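PDB 5M2A: beta subunit of photoactivated adenylyl cyclase from Beggiatoa sp. PS, which probably makes cyclic AMP from ATP under the control of blue light, which its flavin-binding BLUF domain senses. Local coordinates for residues Q150-I155 and G254-G259; D160-S165 and Q340-I345; V177-R182 and N240-L245; G250-H255 and G273-V278. One frame throughout, in Å; residues are numbered along the deposited sequence. Where two conformers were deposited one is given.

Interaction 1: Q150-I155 and G254-G259; sequences QLVEKI and GHVIEG
V152 and V256 form the middle pair of an antiparallel strand pairing and exchange two backbone hydrogen bonds; that from V152 N to V256 O is 2.8 Å long and almost straight. The hydrogen-bonded pairs Q150 with E258 and K154 with G254 repeat the pattern. Between them, at the non-hydrogen-bonded pairs, CA-H groups lean on carbonyl oxygens, as where H255 CA lies 3.4 Å from V152 O.

The apolar contacts divide by face. On one, V256 CG2 meets K154 CG at 3.6 Å and V152 CG2 at 3.9 Å, the latter methyl set between its own backbone N and carbonyl carbon. On the other, L151 CD1 rests 3.7 Å from H255 CB and also touches I257 CG1, while E153 CG lies obliquely by the imidazole.

The charged pair is joined by a single water: K154 NZ and E258 OE2, 4.3 Å apart, are beyond salt-bridge range, yet the water accepts from NZ (2.6 Å) and donates to OE2 (2.8 Å). The E153 carboxylate turns instead to K212.

Strand 205-211 continues the sheet beyond 150-161, and strand 266-272 flanks 247-258, where I257 bonds to L272. L151 and I257 also pack against V173 and V176, on helix 173-193 of the second subunit.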
loop_
_atom_site.group_PDB
_atom_site.type_symbol
_atom_site.label_atom_id
_atom_site.label_comp_id
_atom_site.label_asym_id
_atom_site.label_seq_id
_atom_site.Cartn_x
_atom_site.Cartn_y
_atom_site.Cartn_z
ATOM N N GLN A 150 -4.350 -14.623 -10.645
ATOM C CA GLN A 150 -4.488 -16.065 -10.507
ATOM C C GLN A 150 -5.499 -16.367 -9.416
ATOM O O GLN A 150 -5.560 -15.660 -8.409
ATOM C CB GLN A 150 -3.143 -16.732 -10.165
ATOM C CG GLN A 150 -2.058 -16.578 -11.224
ATOM C CD GLN A 150 -2.260 -17.500 -12.418
ATOM O OE1 GLN A 150 -2.859 -18.572 -12.301
ATOM N NE2 GLN A 150 -1.760 -17.082 -13.577
ATOM N N LEU A 151 -6.296 -17.412 -9.622
ATOM C CA LEU A 151 -7.129 -17.947 -8.552
ATOM C C LEU A 151 -6.258 -18.845 -7.681
ATOM O O LEU A 151 -5.763 -19.873 -8.147
ATOM C CB LEU A 151 -8.308 -18.737 -9.120
ATOM C CG LEU A 151 -9.332 -19.179 -8.070
ATOM C CD1 LEU A 151 -10.069 -17.975 -7.503
ATOM C CD2 LEU A 151 -10.321 -20.195 -8.633
ATOM N N VAL A 152 -6.065 -18.466 -6.425
ATOM C CA VAL A 152 -5.180 -19.215 -5.547
ATOM C C VAL A 152 -5.963 -19.622 -4.307
ATOM O O VAL A 152 -6.983 -19.023 -3.961
ATOM C CB VAL A 152 -3.920 -18.405 -5.166
ATOM C CG1 VAL A 152 -3.008 -18.238 -6.381
ATOM C CG2 VAL A 152 -4.305 -17.055 -4.611
ATOM N N GLU A 153 -5.487 -20.675 -3.648
ATOM C CA GLU A 153 -6.061 -21.120 -2.381
ATOM C C GLU A 153 -5.309 -20.438 -1.240
ATOM O O GLU A 153 -4.096 -20.615 -1.107
ATOM C CB GLU A 153 -5.963 -22.643 -2.267
ATOM C CG GLU A 153 -6.814 -23.381 -3.283
ATOM C CD GLU A 153 -6.296 -24.780 -3.613
ATOM O OE1 GLU A 153 -5.062 -24.987 -3.632
ATOM O OE2 GLU A 153 -7.128 -25.678 -3.861
ATOM N N LYS A 154 -6.014 -19.652 -0.426
ATOM C CA LYS A 154 -5.357 -18.904 0.633
ATOM C C LYS A 154 -6.151 -18.991 1.926
ATOM O O LYS A 154 -7.386 -19.037 1.921
ATOM C CB LYS A 154 -5.204 -17.405 0.292
ATOM C CG LYS A 154 -4.253 -17.080 -0.845
ATOM C CD LYS A 154 -2.812 -17.301 -0.436
ATOM C CE LYS A 154 -1.847 -16.522 -1.327
ATOM N NZ LYS A 154 -0.442 -16.935 -1.056
ATOM N N ILE A 155 -5.417 -18.969 3.029
ATOM C CA ILE A 155 -5.987 -18.676 4.337
ATOM C C ILE A 155 -5.923 -17.171 4.498
ATOM O O ILE A 155 -4.849 -16.574 4.359
ATOM C CB ILE A 155 -5.220 -19.385 5.465
ATOM C CG1 ILE A 155 -5.373 -20.902 5.315
ATOM C CG2 ILE A 155 -5.719 -18.897 6.846
ATOM C CD1 ILE A 155 -4.538 -21.727 6.302
ATOM N N GLY A 254 -10.131 -20.293 1.306
ATOM C CA GLY A 254 -10.918 -20.426 0.098
ATOM C C GLY A 254 -10.152 -19.936 -1.104
ATOM O O GLY A 254 -8.981 -19.549 -1.014
ATOM N N HIS A 255 -10.853 -19.970 -2.233
ATOM C CA HIS A 255 -10.355 -19.462 -3.505
ATOM C C HIS A 255 -10.401 -17.946 -3.493
ATOM O O HIS A 255 -11.448 -17.351 -3.223
ATOM C CB HIS A 255 -11.206 -19.981 -4.664
ATOM C CG HIS A 255 -11.257 -21.469 -4.745
ATOM N ND1 HIS A 255 -10.619 -22.282 -3.834
ATOM C CD2 HIS A 255 -11.874 -22.292 -5.619
ATOM C CE1 HIS A 255 -10.839 -23.545 -4.147
ATOM N NE2 HIS A 255 -11.597 -23.578 -5.225
ATOM N N VAL A 256 -9.273 -17.319 -3.777
ATOM C CA VAL A 256 -9.221 -15.871 -3.887
ATOM C C VAL A 256 -8.418 -15.530 -5.124
ATOM O O VAL A 256 -7.469 -16.239 -5.478
ATOM C CB VAL A 256 -8.614 -15.194 -2.639
ATOM C CG1 VAL A 256 -9.493 -15.450 -1.409
ATOM C CG2 VAL A 256 -7.204 -15.682 -2.392
ATOM N N ILE A 257 -8.838 -14.482 -5.806
ATOM C CA ILE A 257 -8.090 -13.958 -6.936
ATOM C C ILE A 257 -7.060 -12.992 -6.376
ATOM O O ILE A 257 -7.400 -12.101 -5.595
ATOM C CB ILE A 257 -9.023 -13.266 -7.936
ATOM C CG1 ILE A 257 -10.066 -14.263 -8.440
ATOM C CG2 ILE A 257 -8.222 -12.676 -9.103
ATOM C CD1 ILE A 257 -11.115 -13.632 -9.334
ATOM N N GLU A 258 -5.800 -13.178 -6.753
ATOM C CA GLU A 258 -4.713 -12.329 -6.285
ATOM C C GLU A 258 -4.068 -11.655 -7.483
ATOM O O GLU A 258 -3.761 -12.318 -8.478
ATOM C CB GLU A 258 -3.663 -13.136 -5.507
ATOM C CG GLU A 258 -2.434 -12.313 -5.125
ATOM C CD GLU A 258 -1.621 -12.926 -3.992
ATOM O OE1 GLU A 258 -1.450 -12.254 -2.947
ATOM O OE2 GLU A 258 -1.156 -14.078 -4.141
ATOM N N GLY A 259 -3.885 -10.346 -7.401
ATOM C CA GLY A 259 -3.255 -9.636 -8.492
ATOM C C GLY A 259 -3.563 -8.150 -8.471
ATOM O O GLY A 259 -4.117 -7.614 -7.514
HETATM O O HOH W 1 0.825 -15.236 -2.508
#

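Interaction 2: D160-S165 and Q340-I345; sequences DILAFS and QITQLI. With MG (magnesium ion), chain G.
L162 lays its branched end across the first turn of helix 338-349, with CD2 3.9 Å from I341 CG2 and CG 4.2 Å from T342 CG2, the side chains crossing at about a right angle. Its CG stands anti to the backbone N (chi1 -178°), which carries it out to the helix. A163 adds one methyl: its CB lies 4.0 Å from I345 CD1 and near T342 CG2 as well. T342 was modelled in two conformers, so its share is less certain; in the one described, OG1 turns back to L339 O.

The backbone explains why two consecutive side chains can serve one helix. I161 to F164 form a type II turn, with A163 at positive phi (56°) in the N-cap position of helix 164-170. The same bend presents I161 O to the magnesium ion at 2.5 Å, beside a water bound at 2.1 Å. D160 and D204 belong to the site, a pair of aspartates and an isoleucine carbonyl as in class III cyclases; D160 OD2 stands 3.0 Å from the ion, longer than a usual magnesium-oxygen bond.

With methyl groups meeting methyl groups, the contact depends on fit of shape and apolar burial rather than on directed bonds, while I161 O, the carbonyl that opens the turn, faces the metal.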
loop_
_atom_site.group_PDB
_atom_site.type_symbol
_atom_site.label_atom_id
_atom_site.label_comp_id
_atom_site.label_asym_id
_atom_site.label_seq_id
_atom_site.Cartn_x
_atom_site.Cartn_y
_atom_site.Cartn_z
ATOM N N ASP A 160 -8.004 -7.468 14.761
ATOM C CA ASP A 160 -8.192 -6.059 15.090
ATOM C C ASP A 160 -8.319 -5.904 16.598
ATOM O O ASP A 160 -8.296 -6.882 17.351
ATOM C CB ASP A 160 -9.390 -5.456 14.341
ATOM C CG ASP A 160 -10.725 -5.844 14.920
ATOM O OD1 ASP A 160 -10.790 -6.756 15.762
ATOM O OD2 ASP A 160 -11.725 -5.216 14.518
ATOM N N ILE A 161 -8.473 -4.663 17.024
ATOM C CA ILE A 161 -8.314 -4.290 18.425
ATOM C C ILE A 161 -9.667 -4.298 19.117
ATOM O O ILE A 161 -10.622 -3.670 18.642
ATOM C CB ILE A 161 -7.659 -2.907 18.534
ATOM C CG1 ILE A 161 -6.250 -2.963 17.939
ATOM C CG2 ILE A 161 -7.653 -2.444 19.969
ATOM C CD1 ILE A 161 -5.518 -1.616 17.955
ATOM N N LEU A 162 -9.742 -4.982 20.264
ATOM C CA LEU A 162 -10.979 -5.037 21.034
ATOM C C LEU A 162 -11.328 -3.666 21.593
ATOM O O LEU A 162 -10.463 -2.954 22.112
ATOM C CB LEU A 162 -10.838 -6.034 22.191
ATOM C CG LEU A 162 -12.084 -6.213 23.056
ATOM C CD1 LEU A 162 -13.167 -6.924 22.256
ATOM C CD2 LEU A 162 -11.753 -6.971 24.332
ATOM N N ALA A 163 -12.615 -3.306 21.500
ATOM C CA ALA A 163 -13.128 -2.036 22.020
ATOM C C ALA A 163 -12.380 -0.837 21.439
ATOM O O ALA A 163 -12.175 0.173 22.119
ATOM C CB ALA A 163 -13.082 -1.995 23.549
ATOM N N PHE A 164 -11.953 -0.934 20.182
ATOM C CA PHE A 164 -11.174 0.162 19.612
ATOM C C PHE A 164 -11.973 1.460 19.568
ATOM O O PHE A 164 -11.394 2.547 19.699
ATOM C CB PHE A 164 -10.678 -0.222 18.220
ATOM C CG PHE A 164 -9.696 0.760 17.644
ATOM C CD1 PHE A 164 -8.473 0.960 18.254
ATOM C CD2 PHE A 164 -10.008 1.481 16.500
ATOM C CE1 PHE A 164 -7.554 1.863 17.738
ATOM C CE2 PHE A 164 -9.096 2.386 15.973
ATOM C CZ PHE A 164 -7.867 2.577 16.591
ATOM N N SER A 165 -13.298 1.376 19.402
ATOM C CA SER A 165 -14.110 2.589 19.422
ATOM C C SER A 165 -14.008 3.298 20.763
ATOM O O SER A 165 -14.002 4.532 20.818
ATOM C CB SER A 165 -15.572 2.269 19.105
ATOM O OG SER A 165 -15.711 1.900 17.745
ATOM N N GLN A 340 -17.120 -7.899 30.354
ATOM C CA GLN A 340 -16.495 -7.281 31.519
ATOM C C GLN A 340 -15.231 -6.527 31.133
ATOM O O GLN A 340 -14.909 -5.503 31.741
ATOM C CB GLN A 340 -16.186 -8.332 32.584
ATOM C CG GLN A 340 -17.419 -8.885 33.270
ATOM C CD GLN A 340 -17.077 -9.715 34.492
ATOM O OE1 GLN A 340 -15.971 -10.243 34.612
ATOM N NE2 GLN A 340 -18.029 -9.826 35.413
ATOM N N ILE A 341 -14.521 -6.995 30.108
ATOM C CA ILE A 341 -13.283 -6.333 29.720
ATOM C C ILE A 341 -13.561 -5.023 28.994
ATOM O O ILE A 341 -12.885 -4.017 29.240
ATOM C CB ILE A 341 -12.416 -7.289 28.881
ATOM C CG1 ILE A 341 -11.852 -8.384 29.788
ATOM C CG2 ILE A 341 -11.294 -6.538 28.195
ATOM C CD1 ILE A 341 -10.967 -7.871 30.902
ATOM N N THR A 342 -14.553 -4.995 28.097
ATOM C CA THR A 342 -14.888 -3.743 27.426
ATOM C C THR A 342 -15.399 -2.702 28.415
ATOM O O THR A 342 -15.168 -1.503 28.227
ATOM C CB THR A 342 -15.923 -3.985 26.326
ATOM O OG1 THR A 342 -17.117 -4.528 26.899
ATOM C CG2 THR A 342 -15.381 -4.956 25.284
ATOM N N GLN A 343 -16.089 -3.146 29.476
ATOM C CA GLN A 343 -16.518 -2.233 30.537
ATOM C C GLN A 343 -15.331 -1.733 31.351
ATOM O O GLN A 343 -15.302 -0.570 31.776
ATOM C CB GLN A 343 -17.506 -2.927 31.476
ATOM C CG GLN A 343 -18.812 -3.400 30.873
ATOM C CD GLN A 343 -19.629 -4.199 31.882
ATOM O OE1 GLN A 343 -19.322 -4.206 33.077
ATOM N NE2 GLN A 343 -20.664 -4.882 31.406
ATOM N N LEU A 344 -14.378 -2.623 31.637
ATOM C CA LEU A 344 -13.162 -2.233 32.339
ATOM C C LEU A 344 -12.362 -1.221 31.527
ATOM O O LEU A 344 -11.810 -0.265 32.079
ATOM C CB LEU A 344 -12.312 -3.468 32.627
ATOM C CG LEU A 344 -10.921 -3.211 33.210
ATOM C CD1 LEU A 344 -11.035 -2.870 34.693
ATOM C CD2 LEU A 344 -10.017 -4.404 32.989
ATOM N N ILE A 345 -12.285 -1.417 30.213
ATOM C CA ILE A 345 -11.568 -0.470 29.363
ATOM C C ILE A 345 -12.197 0.916 29.463
ATOM O O ILE A 345 -11.512 1.913 29.729
ATOM C CB ILE A 345 -11.524 -1.000 27.918
ATOM C CG1 ILE A 345 -10.650 -2.256 27.888
ATOM C CG2 ILE A 345 -11.027 0.066 26.960
ATOM C CD1 ILE A 345 -10.586 -2.977 26.538
HETATM MG MG MG G . -11.686 -2.969 16.452
HETATM O O HOH W 2 -13.489 -3.123 17.592
#

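Interaction 3: V177-R182 and N240-L245; sequences VILVNR and NPLHLL
Segment 177-182 of helix 173-193 approaches the short 3-10 turn 241-243 most closely where L179 and L242 stand 6.1 Å apart at their CA atoms. From the helix, L179 reaches across with CG anti to the backbone N, and an unusual chi2 of 144°, away from the staggered values, sets CD1 over the turn. L179 CD1 lies 3.5 Å from P241 O and 3.9 Å from P241 CB, so it touches the proline's carbonyl and its CB. L242 passes L179 in the opposite direction: its CD2 lies 4.0 Å from L179 CA and close to L179 CG.

The turn carrying these groups includes an Asx turn, in which N240 OD1 accepts from L242 N at 3.0 Å, the donor tilted 32° from the carbonyl plane. H243 N bonds to N240 O in the same stretch. In the cyclase catalytic domain this bend leads from helix 215-235 into strand 247-258, and it lies beside helix 173-193, near the sheet: L179 and L245 both reach I161 of strand 150-161, and L179 CD2 meets L245 CD1 at 4.3 Å.

Towards solvent the contact changes character. R182 CB and CG lie against L242 CD2; the chain bends at chi2, and further on R182 NH1 lies 3.7 Å from L242 CD1, an oblique approach of a charged group to a methyl. L232 of helix 215-235 touches both R182 and L242. On a different side of the same helix, N181 OD1 accepts from G262 N of the second subunit, and V180 packs on M261 of that subunit.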
loop_
_atom_site.group_PDB
_atom_site.type_symbol
_atom_site.label_atom_id
_atom_site.label_comp_id
_atom_site.label_asym_id
_atom_site.label_seq_id
_atom_site.Cartn_x
_atom_site.Cartn_y
_atom_site.Cartn_z
ATOM N N VAL A 177 -2.208 6.556 18.364
ATOM C CA VAL A 177 -1.244 6.233 17.316
ATOM C C VAL A 177 -0.135 5.336 17.857
ATOM O O VAL A 177 0.250 4.352 17.218
ATOM C CB VAL A 177 -0.689 7.534 16.706
ATOM C CG1 VAL A 177 0.573 7.244 15.860
ATOM C CG2 VAL A 177 -1.765 8.210 15.868
ATOM N N ILE A 178 0.410 5.668 19.031
ATOM C CA ILE A 178 1.424 4.814 19.645
ATOM C C ILE A 178 0.882 3.410 19.840
ATOM O O ILE A 178 1.560 2.409 19.557
ATOM C CB ILE A 178 1.895 5.431 20.975
ATOM C CG1 ILE A 178 2.732 6.679 20.714
ATOM C CG2 ILE A 178 2.643 4.413 21.832
ATOM C CD1 ILE A 178 2.824 7.616 21.935
ATOM N N LEU A 179 -0.359 3.313 20.314
ATOM C CA LEU A 179 -0.942 2.010 20.589
ATOM C C LEU A 179 -1.160 1.216 19.307
ATOM O O LEU A 179 -0.863 0.017 19.254
ATOM C CB LEU A 179 -2.256 2.193 21.355
ATOM C CG LEU A 179 -3.094 0.949 21.648
ATOM C CD1 LEU A 179 -3.767 1.068 23.000
ATOM C CD2 LEU A 179 -4.145 0.721 20.574
ATOM N N VAL A 180 -1.684 1.861 18.263
ATOM C CA VAL A 180 -1.952 1.136 17.026
ATOM C C VAL A 180 -0.648 0.736 16.348
ATOM O O VAL A 180 -0.521 -0.381 15.830
ATOM C CB VAL A 180 -2.847 1.985 16.099
ATOM C CG1 VAL A 180 -3.092 1.255 14.796
ATOM C CG2 VAL A 180 -4.201 2.259 16.771
ATOM N N ASN A 181 0.356 1.626 16.355
ATOM C CA ASN A 181 1.658 1.253 15.790
ATOM C C ASN A 181 2.249 0.037 16.496
ATOM O O ASN A 181 2.880 -0.816 15.857
ATOM C CB ASN A 181 2.642 2.424 15.872
ATOM C CG ASN A 181 2.390 3.476 14.810
ATOM O OD1 ASN A 181 1.802 3.191 13.771
ATOM N ND2 ASN A 181 2.850 4.699 15.066
ATOM N N ARG A 182 2.096 -0.042 17.819
ATOM C CA ARG A 182 2.654 -1.174 18.553
ATOM C C ARG A 182 1.941 -2.458 18.165
ATOM O O ARG A 182 2.574 -3.497 17.937
ATOM C CB ARG A 182 2.543 -0.934 20.060
ATOM C CG ARG A 182 3.227 -2.011 20.899
ATOM C CD ARG A 182 4.726 -2.093 20.603
ATOM N NE ARG A 182 5.413 -3.007 21.521
ATOM C CZ ARG A 182 5.845 -2.654 22.726
ATOM N NH1 ARG A 182 5.649 -1.414 23.160
ATOM N NH2 ARG A 182 6.465 -3.539 23.506
ATOM N N ASN A 240 -0.550 3.348 31.100
ATOM C CA ASN A 240 -0.161 3.106 29.715
ATOM C C ASN A 240 -1.345 2.496 28.976
ATOM O O ASN A 240 -1.860 1.453 29.412
ATOM C CB ASN A 240 1.028 2.165 29.643
ATOM C CG ASN A 240 1.706 2.166 28.276
ATOM O OD1 ASN A 240 1.046 2.196 27.229
ATOM N ND2 ASN A 240 3.035 2.137 28.282
ATOM N N PRO A 241 -1.794 3.081 27.871
ATOM C CA PRO A 241 -2.924 2.485 27.139
ATOM C C PRO A 241 -2.656 1.072 26.647
ATOM O O PRO A 241 -3.604 0.298 26.447
ATOM C CB PRO A 241 -3.133 3.464 25.973
ATOM C CG PRO A 241 -2.574 4.759 26.466
ATOM C CD PRO A 241 -1.379 4.369 27.294
ATOM N N LEU A 242 -1.389 0.702 26.446
ATOM C CA LEU A 242 -1.077 -0.683 26.090
ATOM C C LEU A 242 -1.576 -1.682 27.132
ATOM O O LEU A 242 -1.739 -2.866 26.812
ATOM C CB LEU A 242 0.427 -0.849 25.905
ATOM C CG LEU A 242 0.975 -0.062 24.717
ATOM C CD1 LEU A 242 2.510 -0.162 24.655
ATOM C CD2 LEU A 242 0.318 -0.539 23.408
ATOM N N HIS A 243 -1.844 -1.232 28.357
ATOM C CA HIS A 243 -2.406 -2.106 29.383
ATOM C C HIS A 243 -3.801 -2.594 29.013
ATOM O O HIS A 243 -4.312 -3.520 29.655
ATOM C CB HIS A 243 -2.445 -1.374 30.728
ATOM C CG HIS A 243 -2.983 -2.199 31.855
ATOM N ND1 HIS A 243 -2.439 -3.416 32.209
ATOM C CD2 HIS A 243 -4.024 -1.993 32.697
ATOM C CE1 HIS A 243 -3.117 -3.921 33.226
ATOM N NE2 HIS A 243 -4.084 -3.077 33.541
ATOM N N LEU A 244 -4.415 -1.991 27.990
ATOM C CA LEU A 244 -5.805 -2.245 27.631
ATOM C C LEU A 244 -5.945 -2.890 26.266
ATOM O O LEU A 244 -7.041 -2.858 25.698
ATOM C CB LEU A 244 -6.616 -0.948 27.632
ATOM C CG LEU A 244 -7.230 -0.301 28.870
ATOM C CD1 LEU A 244 -6.724 -0.863 30.185
ATOM C CD2 LEU A 244 -7.020 1.196 28.771
ATOM N N LEU A 245 -4.861 -3.457 25.718
ATOM C CA LEU A 245 -4.816 -3.902 24.327
ATOM C C LEU A 245 -5.087 -5.406 24.232
ATOM O O LEU A 245 -4.287 -6.229 24.706
ATOM C CB LEU A 245 -3.472 -3.528 23.692
ATOM C CG LEU A 245 -3.162 -3.998 22.262
ATOM C CD1 LEU A 245 -4.187 -3.490 21.262
ATOM C CD2 LEU A 245 -1.744 -3.560 21.852
#

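Interaction 4: G250-H255 and G273-V278; sequences GLSYGH and GDAVNV
S252 meets A275 and V278 through every atom beyond its CA. At CB, the first neighbours are A275 O, 3.4 Å away, and V278 CG1, 4.0 Å away, so the methylene sits over the first turn of the helix. From there OG is directed between the backbone N and the carbonyl carbon (chi1 67°), which turns it toward A275 O. The hydroxyl donates to A275 O, but the modelled separation of 2.4 Å between S252 OG and A275 O is very short and its exact length is doubtful. OG is also modelled 3.3 Å from A275 CB, a distance that shares this doubt.

A275 CB in turn lies 3.9 Å from G254 N and near the carbonyl carbon of Y253. The lack of a side chain at G254 lets that methyl settle onto the strand backbone; a CB there would crowd it. G273 plays the matching part on the helix side: its extended backbone passes H255 O where a CB would collide, and at these backbone angles a CB would also be jammed against the preceding carbonyl oxygen. One water also links the two segments: it donates to H255 O at 2.6 Å and accepts from A275 N at 2.7 Å. It thus bridges the strand carbonyl to an amide in the first turn of the helix.

The short axes run nearly antiparallel, 167° apart and 7.2 Å at closest approach. S252 also touches I156 and T296 of the neighbouring strands 150-161 and 293-296. Helices packed on a central sheet are characteristic of the alpha/beta catalytic fold of class III cyclases; here small residues make the joint.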
loop_
_atom_site.group_PDB
_atom_site.type_symbol
_atom_site.label_atom_id
_atom_site.label_comp_id
_atom_site.label_asym_id
_atom_site.label_seq_id
_atom_site.Cartn_x
_atom_site.Cartn_y
_atom_site.Cartn_z
ATOM N N GLY A 250 -9.856 -13.596 13.115
ATOM C CA GLY A 250 -10.627 -14.516 12.284
ATOM C C GLY A 250 -9.764 -15.065 11.164
ATOM O O GLY A 250 -8.922 -14.352 10.613
ATOM N N LEU A 251 -9.980 -16.337 10.831
ATOM C CA LEU A 251 -9.284 -16.963 9.714
ATOM C C LEU A 251 -10.284 -17.658 8.812
ATOM O O LEU A 251 -11.224 -18.306 9.288
ATOM C CB LEU A 251 -8.266 -17.990 10.191
ATOM C CG LEU A 251 -7.268 -17.623 11.283
ATOM C CD1 LEU A 251 -6.510 -18.871 11.683
ATOM C CD2 LEU A 251 -6.310 -16.550 10.800
ATOM N N SER A 252 -10.056 -17.571 7.504
ATOM C CA SER A 252 -10.899 -18.280 6.557
ATOM C C SER A 252 -9.996 -18.940 5.528
ATOM O O SER A 252 -8.794 -18.679 5.474
ATOM C CB SER A 252 -11.891 -17.352 5.863
ATOM O OG SER A 252 -11.189 -16.448 5.032
ATOM N N TYR A 253 -10.582 -19.834 4.744
ATOM C CA TYR A 253 -9.847 -20.536 3.701
ATOM C C TYR A 253 -10.709 -20.607 2.455
ATOM O O TYR A 253 -11.890 -20.961 2.535
ATOM C CB TYR A 253 -9.470 -21.949 4.146
ATOM C CG TYR A 253 -8.797 -22.752 3.060
ATOM C CD1 TYR A 253 -7.546 -22.380 2.577
ATOM C CD2 TYR A 253 -9.400 -23.875 2.522
ATOM C CE1 TYR A 253 -6.916 -23.117 1.590
ATOM C CE2 TYR A 253 -8.773 -24.618 1.531
ATOM C CZ TYR A 253 -7.537 -24.227 1.068
ATOM O OH TYR A 253 -6.907 -24.965 0.088
ATOM N N GLY A 254 -10.131 -20.293 1.306
ATOM C CA GLY A 254 -10.918 -20.426 0.098
ATOM C C GLY A 254 -10.152 -19.936 -1.104
ATOM O O GLY A 254 -8.981 -19.549 -1.014
ATOM N N HIS A 255 -10.853 -19.970 -2.233
ATOM C CA HIS A 255 -10.355 -19.462 -3.505
ATOM C C HIS A 255 -10.401 -17.946 -3.493
ATOM O O HIS A 255 -11.448 -17.351 -3.223
ATOM C CB HIS A 255 -11.206 -19.981 -4.664
ATOM C CG HIS A 255 -11.257 -21.469 -4.745
ATOM N ND1 HIS A 255 -10.619 -22.282 -3.834
ATOM C CD2 HIS A 255 -11.874 -22.292 -5.619
ATOM C CE1 HIS A 255 -10.839 -23.545 -4.147
ATOM N NE2 HIS A 255 -11.597 -23.578 -5.225
ATOM N N GLY A 273 -12.490 -12.472 -3.016
ATOM C CA GLY A 273 -13.168 -13.741 -2.844
ATOM C C GLY A 273 -13.919 -13.779 -1.537
ATOM O O GLY A 273 -13.687 -12.976 -0.637
ATOM N N ASP A 274 -14.823 -14.758 -1.456
ATOM C CA ASP A 274 -15.666 -14.927 -0.273
ATOM C C ASP A 274 -14.841 -15.021 0.997
ATOM O O ASP A 274 -15.253 -14.529 2.052
ATOM C CB ASP A 274 -16.522 -16.183 -0.423
ATOM C CG ASP A 274 -17.930 -15.870 -0.846
ATOM O OD1 ASP A 274 -18.428 -14.794 -0.461
ATOM O OD2 ASP A 274 -18.534 -16.699 -1.559
ATOM N N ALA A 275 -13.671 -15.655 0.917
ATOM C CA ALA A 275 -12.867 -15.877 2.112
ATOM C C ALA A 275 -12.492 -14.571 2.795
ATOM O O ALA A 275 -12.342 -14.537 4.022
ATOM C CB ALA A 275 -11.616 -16.674 1.750
ATOM N N VAL A 276 -12.332 -13.485 2.031
ATOM C CA VAL A 276 -11.974 -12.209 2.648
ATOM C C VAL A 276 -13.093 -11.739 3.570
ATOM O O VAL A 276 -12.858 -11.388 4.734
ATOM C CB VAL A 276 -11.652 -11.158 1.571
ATOM C CG1 VAL A 276 -11.395 -9.799 2.213
ATOM C CG2 VAL A 276 -10.456 -11.598 0.734
ATOM N N ASN A 277 -14.327 -11.721 3.060
ATOM C CA ASN A 277 -15.457 -11.305 3.885
ATOM C C ASN A 277 -15.653 -12.244 5.072
ATOM O O ASN A 277 -15.960 -11.796 6.181
ATOM C CB ASN A 277 -16.729 -11.240 3.041
ATOM C CG ASN A 277 -17.953 -10.893 3.865
ATOM O OD1 ASN A 277 -17.899 -10.024 4.735
ATOM N ND2 ASN A 277 -19.060 -11.586 3.609
ATOM N N VAL A 278 -15.484 -13.551 4.856
ATOM C CA VAL A 278 -15.722 -14.507 5.938
ATOM C C VAL A 278 -14.720 -14.298 7.064
ATOM O O VAL A 278 -15.089 -14.304 8.243
ATOM C CB VAL A 278 -15.691 -15.954 5.417
ATOM C CG1 VAL A 278 -15.776 -16.929 6.590
ATOM C CG2 VAL A 278 -16.841 -16.189 4.474
HETATM O O HOH W 3 -13.092 -17.342 -1.172
#

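Taken together, the four contacts show how chemistry follows place in the cyclase domain. Interaction 1, between two inner strands of the sheet, towards their partly exposed end, relies on repeated backbone bonds, whereas interaction 4 uses the same strand 247-258, sharing G254 and H255, to receive a helix through small residues, a hydroxyl and a water. Interactions 2 and 3 lie about 12 Å apart between centres and touch through I161, L179 and L245; both are apolar, but 3 is the more buried and 2 borders the magnesium site. Strand 150-161 joins 1 to 2, although their centres lie about 33 Å apart. All four reach the second subunit, 4 through D274.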